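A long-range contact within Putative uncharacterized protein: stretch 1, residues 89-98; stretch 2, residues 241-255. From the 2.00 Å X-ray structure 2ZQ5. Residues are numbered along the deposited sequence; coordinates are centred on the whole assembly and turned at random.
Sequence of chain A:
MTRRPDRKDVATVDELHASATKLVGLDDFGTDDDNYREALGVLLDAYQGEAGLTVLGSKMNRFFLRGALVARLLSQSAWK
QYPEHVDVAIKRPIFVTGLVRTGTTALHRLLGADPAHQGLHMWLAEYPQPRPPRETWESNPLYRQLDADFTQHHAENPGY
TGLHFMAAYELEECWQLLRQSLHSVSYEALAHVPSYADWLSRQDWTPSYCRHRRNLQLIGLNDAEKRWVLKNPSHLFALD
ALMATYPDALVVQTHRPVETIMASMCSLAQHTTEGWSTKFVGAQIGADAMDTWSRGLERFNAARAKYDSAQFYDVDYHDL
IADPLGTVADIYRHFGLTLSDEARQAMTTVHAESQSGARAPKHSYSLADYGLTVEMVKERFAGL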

ATOM      1  N   ALA A  89     -14.482   7.108 -15.807  1.00 12.84           N
ATOM      2  CA  ALA A  89     -14.634   8.082 -14.742  1.00 13.41           C
ATOM      3  C   ALA A  89     -14.632   7.350 -13.404  1.00 12.73           C
ATOM      4  O   ALA A  89     -15.249   6.296 -13.263  1.00 13.79           O
ATOM      5  CB  ALA A  89     -15.938   8.852 -14.919  1.00 13.13           C
ATOM      6  N   ILE A  90     -13.917   7.906 -12.433  1.00 13.91           N
ATOM      7  CA  ILE A  90     -13.846   7.326 -11.097  1.00 13.33           C
ATOM      8  C   ILE A  90     -14.692   8.239 -10.215  1.00 12.76           C
ATOM      9  O   ILE A  90     -14.268   9.342  -9.872  1.00 14.55           O
ATOM     10  CB  ILE A  90     -12.395   7.308 -10.564  1.00 14.07           C
ATOM     11  CG1 ILE A  90     -11.468   6.617 -11.571  1.00 16.48           C
ATOM     12  CG2 ILE A  90     -12.345   6.597  -9.217  1.00 12.98           C
ATOM     13  CD1 ILE A  90     -11.789   5.155 -11.820  1.00 17.30           C
ATOM     14  N   LYS A  91     -15.889   7.786  -9.855  1.00 12.91           N
ATOM     15  CA  LYS A  91     -16.788   8.599  -9.043  1.00 13.51           C
ATOM     16  C   LYS A  91     -16.838   8.246  -7.565  1.00 11.26           C
ATOM     17  O   LYS A  91     -17.073   7.097  -7.189  1.00 11.10           O
ATOM     18  CB  LYS A  91     -18.210   8.549  -9.620  1.00 17.56           C
ATOM     19  CG  LYS A  91     -18.329   9.131 -11.023  1.00 23.83           C
ATOM     20  CD  LYS A  91     -17.892  10.590 -11.047  1.00 26.79           C
ATOM     21  CE  LYS A  91     -17.972  11.177 -12.449  1.00 27.89           C
ATOM     22  NZ  LYS A  91     -17.521  12.599 -12.476  1.00 28.95           N
ATOM     23  N   ARG A  92     -16.626   9.267  -6.739  1.00 10.09           N
ATOM     24  CA  ARG A  92     -16.649   9.146  -5.285  1.00 10.01           C
ATOM     25  C   ARG A  92     -16.041   7.855  -4.739  1.00  8.46           C
ATOM     26  O   ARG A  92     -16.716   7.060  -4.077  1.00  8.25           O
ATOM     27  CB  ARG A  92     -18.087   9.305  -4.772  1.00 10.41           C
ATOM     28  CG  ARG A  92     -18.741  10.630  -5.170  1.00 11.71           C
ATOM     29  CD  ARG A  92     -20.112  10.776  -4.523  1.00 13.46           C
ATOM     30  NE  ARG A  92     -20.025  11.149  -3.112  1.00 12.54           N
ATOM     31  CZ  ARG A  92     -20.956  10.862  -2.207  1.00 15.07           C
ATOM     32  NH1 ARG A  92     -22.041  10.189  -2.563  1.00 18.00           N
ATOM     33  NH2 ARG A  92     -20.809  11.255  -0.950  1.00 16.48           N
ATOM     34  N   PRO A  93     -14.750   7.627  -5.021  1.00  7.93           N
ATOM     35  CA  PRO A  93     -14.066   6.423  -4.538  1.00  7.39           C
ATOM     36  C   PRO A  93     -13.867   6.511  -3.030  1.00  7.73           C
ATOM     37  O   PRO A  93     -13.806   7.610  -2.472  1.00  7.88           O
ATOM     38  CB  PRO A  93     -12.738   6.458  -5.292  1.00  8.36           C
ATOM     39  CG  PRO A  93     -12.482   7.947  -5.436  1.00  6.33           C
ATOM     40  CD  PRO A  93     -13.851   8.446  -5.855  1.00  7.05           C
ATOM     41  N   ILE A  94     -13.778   5.359  -2.376  1.00  7.04           N
ATOM     42  CA  ILE A  94     -13.551   5.311  -0.937  1.00  7.13           C
ATOM     43  C   ILE A  94     -12.098   4.934  -0.676  1.00  6.82           C
ATOM     44  O   ILE A  94     -11.586   3.963  -1.240  1.00  7.75           O
ATOM     45  CB  ILE A  94     -14.457   4.270  -0.247  1.00  8.16           C
ATOM     46  CG1 ILE A  94     -15.921   4.697  -0.363  1.00 11.18           C
ATOM     47  CG2 ILE A  94     -14.057   4.119   1.219  1.00 10.59           C
ATOM     48  CD1 ILE A  94     -16.902   3.692   0.207  1.00 12.91           C
ATOM     49  N   PHE A  95     -11.441   5.722   0.170  1.00  6.55           N
ATOM     50  CA  PHE A  95     -10.053   5.484   0.547  1.00  6.02           C
ATOM     51  C   PHE A  95      -9.963   5.215   2.040  1.00  6.95           C
ATOM     52  O   PHE A  95     -10.394   6.036   2.853  1.00  9.02           O
ATOM     53  CB  PHE A  95      -9.194   6.706   0.215  1.00  4.68           C
ATOM     54  CG  PHE A  95      -8.860   6.839  -1.242  1.00  4.98           C
ATOM     55  CD1 PHE A  95      -7.648   6.366  -1.732  1.00  5.39           C
ATOM     56  CD2 PHE A  95      -9.752   7.439  -2.126  1.00  7.54           C
ATOM     57  CE1 PHE A  95      -7.327   6.489  -3.087  1.00  7.57           C
ATOM     58  CE2 PHE A  95      -9.438   7.566  -3.483  1.00  7.63           C
ATOM     59  CZ  PHE A  95      -8.226   7.091  -3.960  1.00  7.17           C
ATOM     60  N   VAL A  96      -9.419   4.058   2.397  1.00  5.91           N
ATOM     61  CA  VAL A  96      -9.240   3.698   3.793  1.00  6.63           C
ATOM     62  C   VAL A  96      -7.765   3.879   4.126  1.00  5.90           C
ATOM     63  O   VAL A  96      -6.892   3.519   3.336  1.00  6.65           O
ATOM     64  CB  VAL A  96      -9.612   2.220   4.059  1.00  5.82           C
ATOM     65  CG1 VAL A  96      -9.337   1.862   5.518  1.00  7.97           C
ATOM     66  CG2 VAL A  96     -11.074   1.980   3.722  1.00  9.49           C
ATOM     67  N   THR A  97      -7.478   4.451   5.288  1.00  5.86           N
ATOM     68  CA  THR A  97      -6.093   4.622   5.679  1.00  6.08           C
ATOM     69  C   THR A  97      -5.971   4.619   7.194  1.00  6.66           C
ATOM     70  O   THR A  97      -6.973   4.705   7.915  1.00  7.49           O
ATOM     71  CB  THR A  97      -5.481   5.914   5.067  1.00  5.91           C
ATOM     72  OG1 THR A  97      -4.058   5.879   5.216  1.00  6.50           O
ATOM     73  CG2 THR A  97      -6.030   7.160   5.745  1.00  5.85           C
ATOM     74  N   GLY A  98      -4.736   4.498   7.664  1.00  6.10           N
ATOM     75  CA  GLY A  98      -4.460   4.445   9.085  1.00  7.52           C
ATOM     76  C   GLY A  98      -3.262   3.537   9.273  1.00  7.75           C
ATOM     77  O   GLY A  98      -2.761   2.965   8.306  1.00  8.14           O
ATOM     78  N   ALA A 241      -2.462  15.237  -2.488  1.00  6.65           N
ATOM     79  CA  ALA A 241      -2.356  14.636  -3.813  1.00  6.10           C
ATOM     80  C   ALA A 241      -3.593  13.793  -4.088  1.00  7.01           C
ATOM     81  O   ALA A 241      -4.108  13.763  -5.208  1.00  6.74           O
ATOM     82  CB  ALA A 241      -1.101  13.769  -3.904  1.00  7.25           C
ATOM     83  N   LEU A 242      -4.063  13.105  -3.055  1.00  6.33           N
ATOM     84  CA  LEU A 242      -5.242  12.269  -3.174  1.00  5.67           C
ATOM     85  C   LEU A 242      -6.446  13.123  -3.569  1.00  6.51           C
ATOM     86  O   LEU A 242      -7.153  12.801  -4.525  1.00  6.20           O
ATOM     87  CB  LEU A 242      -5.490  11.553  -1.840  1.00  5.93           C
ATOM     88  CG  LEU A 242      -6.550  10.450  -1.763  1.00  5.43           C
ATOM     89  CD1 LEU A 242      -6.312   9.631  -0.503  1.00  7.16           C
ATOM     90  CD2 LEU A 242      -7.954  11.040  -1.769  1.00  7.07           C
ATOM     91  N   MET A 243      -6.669  14.217  -2.847  1.00  5.57           N
ATOM     92  CA  MET A 243      -7.802  15.087  -3.149  1.00  5.43           C
ATOM     93  C   MET A 243      -7.659  15.802  -4.491  1.00  7.29           C
ATOM     94  O   MET A 243      -8.656  16.072  -5.158  1.00  8.92           O
ATOM     95  CB  MET A 243      -8.008  16.111  -2.027  1.00  7.10           C
ATOM     96  CG  MET A 243      -8.307  15.491  -0.665  1.00  7.73           C
ATOM     97  SD  MET A 243      -9.750  14.393  -0.667  1.00 16.43           S
ATOM     98  CE  MET A 243     -11.065  15.558  -0.400  1.00 17.93           C
ATOM     99  N   ALA A 244      -6.433  16.111  -4.895  1.00  6.65           N
ATOM    100  CA  ALA A 244      -6.233  16.781  -6.178  1.00  7.51           C
ATOM    101  C   ALA A 244      -6.591  15.827  -7.317  1.00  8.68           C
ATOM    102  O   ALA A 244      -7.137  16.237  -8.345  1.00 10.48           O
ATOM    103  CB  ALA A 244      -4.783  17.239  -6.315  1.00  7.76           C
ATOM    104  N   THR A 245      -6.285  14.550  -7.119  1.00  7.21           N
ATOM    105  CA  THR A 245      -6.546  13.519  -8.117  1.00  7.29           C
ATOM    106  C   THR A 245      -7.981  12.997  -8.073  1.00  6.72           C
ATOM    107  O   THR A 245      -8.565  12.665  -9.108  1.00  7.00           O
ATOM    108  CB  THR A 245      -5.574  12.341  -7.912  1.00  6.77           C
ATOM    109  OG1 THR A 245      -4.230  12.835  -7.914  1.00  7.89           O
ATOM    110  CG2 THR A 245      -5.726  11.313  -9.023  1.00  6.97           C
ATOM    111  N   TYR A 246      -8.539  12.934  -6.869  1.00  6.51           N
ATOM    112  CA  TYR A 246      -9.899  12.448  -6.643  1.00  7.48           C
ATOM    113  C   TYR A 246     -10.609  13.480  -5.765  1.00  7.20           C
ATOM    114  O   TYR A 246     -10.805  13.262  -4.569  1.00  6.73           O
ATOM    115  CB  TYR A 246      -9.848  11.107  -5.909  1.00  6.71           C
ATOM    116  CG  TYR A 246      -8.992  10.044  -6.567  1.00  6.46           C
ATOM    117  CD1 TYR A 246      -9.482   9.282  -7.626  1.00  7.01           C
ATOM    118  CD2 TYR A 246      -7.704   9.772  -6.102  1.00  5.42           C
ATOM    119  CE1 TYR A 246      -8.717   8.266  -8.201  1.00  6.48           C
ATOM    120  CE2 TYR A 246      -6.929   8.758  -6.673  1.00  5.76           C
ATOM    121  CZ  TYR A 246      -7.443   8.007  -7.719  1.00  5.90           C
ATOM    122  OH  TYR A 246      -6.703   6.982  -8.271  1.00  6.52           O
ATOM    123  N   PRO A 247     -11.014  14.617  -6.351  1.00  8.07           N
ATOM    124  CA  PRO A 247     -11.695  15.693  -5.622  1.00  9.29           C
ATOM    125  C   PRO A 247     -12.917  15.303  -4.793  1.00  7.80           C
ATOM    126  O   PRO A 247     -13.195  15.923  -3.763  1.00  9.32           O
ATOM    127  CB  PRO A 247     -12.049  16.687  -6.730  1.00  9.04           C
ATOM    128  CG  PRO A 247     -10.962  16.470  -7.738  1.00  9.79           C
ATOM    129  CD  PRO A 247     -10.850  14.968  -7.773  1.00  9.83           C
ATOM    130  N   ASP A 248     -13.637  14.283  -5.246  1.00  6.95           N
ATOM    131  CA  ASP A 248     -14.843  13.816  -4.567  1.00  7.47           C
ATOM    132  C   ASP A 248     -14.621  12.570  -3.711  1.00  7.37           C
ATOM    133  O   ASP A 248     -15.575  11.869  -3.374  1.00  7.71           O
ATOM    134  CB  ASP A 248     -15.924  13.521  -5.609  1.00  7.76           C
ATOM    135  CG  ASP A 248     -15.498  12.446  -6.600  1.00  9.87           C
ATOM    136  OD1 ASP A 248     -14.322  12.017  -6.550  1.00  8.71           O
ATOM    137  OD2 ASP A 248     -16.333  12.035  -7.435  1.00 10.94           O
ATOM    138  N   ALA A 249     -13.372  12.301  -3.349  1.00  6.80           N
ATOM    139  CA  ALA A 249     -13.056  11.121  -2.552  1.00  6.58           C
ATOM    140  C   ALA A 249     -13.718  11.079  -1.181  1.00  8.00           C
ATOM    141  O   ALA A 249     -13.976  12.114  -0.560  1.00  8.21           O
ATOM    142  CB  ALA A 249     -11.543  10.993  -2.386  1.00  7.01           C
ATOM    143  N   LEU A 250     -13.995   9.861  -0.726  1.00  7.47           N
ATOM    144  CA  LEU A 250     -14.585   9.616   0.584  1.00  7.93           C
ATOM    145  C   LEU A 250     -13.461   8.927   1.347  1.00  7.77           C
ATOM    146  O   LEU A 250     -13.057   7.815   1.004  1.00  9.96           O
ATOM    147  CB  LEU A 250     -15.802   8.697   0.454  1.00  8.35           C
ATOM    148  CG  LEU A 250     -16.876   9.203  -0.513  1.00 10.31           C
ATOM    149  CD1 LEU A 250     -17.998   8.184  -0.606  1.00 10.59           C
ATOM    150  CD2 LEU A 250     -17.407  10.551  -0.037  1.00  9.70           C
ATOM    151  N   VAL A 251     -12.950   9.593   2.374  1.00  6.63           N
ATOM    152  CA  VAL A 251     -11.825   9.070   3.138  1.00  7.16           C
ATOM    153  C   VAL A 251     -12.202   8.606   4.539  1.00  6.64           C
ATOM    154  O   VAL A 251     -12.825   9.346   5.300  1.00  8.69           O
ATOM    155  CB  VAL A 251     -10.727  10.144   3.246  1.00  6.62           C
ATOM    156  CG1 VAL A 251      -9.496   9.569   3.922  1.00  9.37           C
ATOM    157  CG2 VAL A 251     -10.379  10.672   1.862  1.00  8.60           C
ATOM    158  N   VAL A 252     -11.809   7.377   4.867  1.00  6.18           N
ATOM    159  CA  VAL A 252     -12.076   6.789   6.175  1.00  6.86           C
ATOM    160  C   VAL A 252     -10.753   6.495   6.870  1.00  7.00           C
ATOM    161  O   VAL A 252      -9.913   5.774   6.333  1.00  7.35           O
ATOM    162  CB  VAL A 252     -12.854   5.455   6.058  1.00  7.48           C
ATOM    163  CG1 VAL A 252     -13.128   4.889   7.443  1.00  8.52           C
ATOM    164  CG2 VAL A 252     -14.152   5.672   5.302  1.00  8.16           C
ATOM    165  N   GLN A 253     -10.574   7.056   8.061  1.00  6.71           N
ATOM    166  CA  GLN A 253      -9.356   6.838   8.831  1.00  7.90           C
ATOM    167  C   GLN A 253      -9.651   6.020  10.080  1.00  8.03           C
ATOM    168  O   GLN A 253     -10.582   6.325  10.829  1.00  8.22           O
ATOM    169  CB  GLN A 253      -8.729   8.170   9.246  1.00  7.87           C
ATOM    170  CG  GLN A 253      -7.477   8.002  10.102  1.00  9.01           C
ATOM    171  CD  GLN A 253      -6.887   9.321  10.542  1.00  9.67           C
ATOM    172  OE1 GLN A 253      -7.609  10.286  10.782  1.00 10.39           O
ATOM    173  NE2 GLN A 253      -5.564   9.366  10.668  1.00 12.75           N
ATOM    174  N   THR A 254      -8.855   4.980  10.299  1.00  8.94           N
ATOM    175  CA  THR A 254      -9.022   4.140  11.475  1.00 10.58           C
ATOM    176  C   THR A 254      -8.161   4.708  12.595  1.00 12.33           C
ATOM    177  O   THR A 254      -7.131   5.339  12.344  1.00 13.32           O
ATOM    178  CB  THR A 254      -8.604   2.687  11.192  1.00 12.26           C
ATOM    179  OG1 THR A 254      -7.277   2.667  10.653  1.00 15.87           O
ATOM    180  CG2 THR A 254      -9.566   2.042  10.210  1.00 13.98           C
ATOM    181  N   HIS A 255      -8.583   4.481  13.833  1.00 12.73           N
ATOM    182  CA  HIS A 255      -7.864   4.993  14.990  1.00 12.54           C
ATOM    183  C   HIS A 255      -7.723   3.961  16.095  1.00 12.56           C
ATOM    184  O   HIS A 255      -8.621   3.154  16.331  1.00 13.47           O
ATOM    185  CB  HIS A 255      -8.597   6.205  15.568  1.00 11.37           C
ATOM    186  CG  HIS A 255      -8.661   7.376  14.640  1.00 10.35           C
ATOM    187  ND1 HIS A 255      -7.625   8.276  14.507  1.00 12.19           N
ATOM    188  CD2 HIS A 255      -9.634   7.791  13.795  1.00 11.02           C
ATOM    189  CE1 HIS A 255      -7.959   9.197  13.621  1.00 12.53           C
ATOM    190  NE2 HIS A 255      -9.172   8.926  13.174  1.00 11.73           N
TER
HETATM  191  O   HOH W   1     -12.617  10.785  -8.276  1.00 11.13           O
HETATM  192  O   HOH W   2     -15.425  12.089  -9.987  1.00 18.85           O
HETATM  193  O   HOH W   3     -17.937  13.114  -2.378  1.00 12.50           O

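The two stretches are joined by a run of backbone hydrogen bonds between parallel strands. Phe95 N donates to Leu250 O at 2.8 Å, and Val252 N donates to Phe95 O at 2.8 Å. Leu250 N reaches Pro93 O at 2.9 Å. Farther along, Thr97 N bonds to Val252 O and Thr254 N to Thr97 O, both at 3.0 Å. Phe95 and Thr97 thus use both their N and O toward stretch 2, while Leu250 and Val252 alternate with them. This is the usual parallel pattern, and the strand directions differ by 19°. CA-H...O contacts supplement it, such as Ile94 CA to Leu250 O at 3.2 Å.

Asp248 anchors the end before the strands. Arg92 N donates to Asp248 OD2 at 2.9 Å, with a nearly straight geometry. The carboxylate sits in a type I turn, Tyr246 to Ala249, closed by Ala249 N to Tyr246 O at 3.0 Å. Waters extend this link. One donates to both Ile90 O and Asp248 OD1, each at 2.7 Å. Another accepts from Arg92 NE at 3.0 Å and donates to Asp248 O at 2.8 Å.

The apolar packing divides between the sheet faces. Phe95 shares its face with Val251. Leu242, from the helix, places CD1 over the Phe95 ring, 3.7 Å from Phe95 CD1, in a CH-pi contact. The Tyr246 ring meets it obliquely, with Phe95 CZ 3.4 Å from Tyr246 CE2. Pro93 CG packs 3.9 Å from Tyr246 CD1. Ile94, Val96, Leu250 and Val252 point to the other face, where Ile94 CG1 lies 4.1 Å from Leu250 CD1. Leu250 also lies over one face of the Arg92 guanidinium.

Gly98 comes next to Thr254. A CB there would clash with Thr254 OG1, and the backbone angles themselves call for glycine.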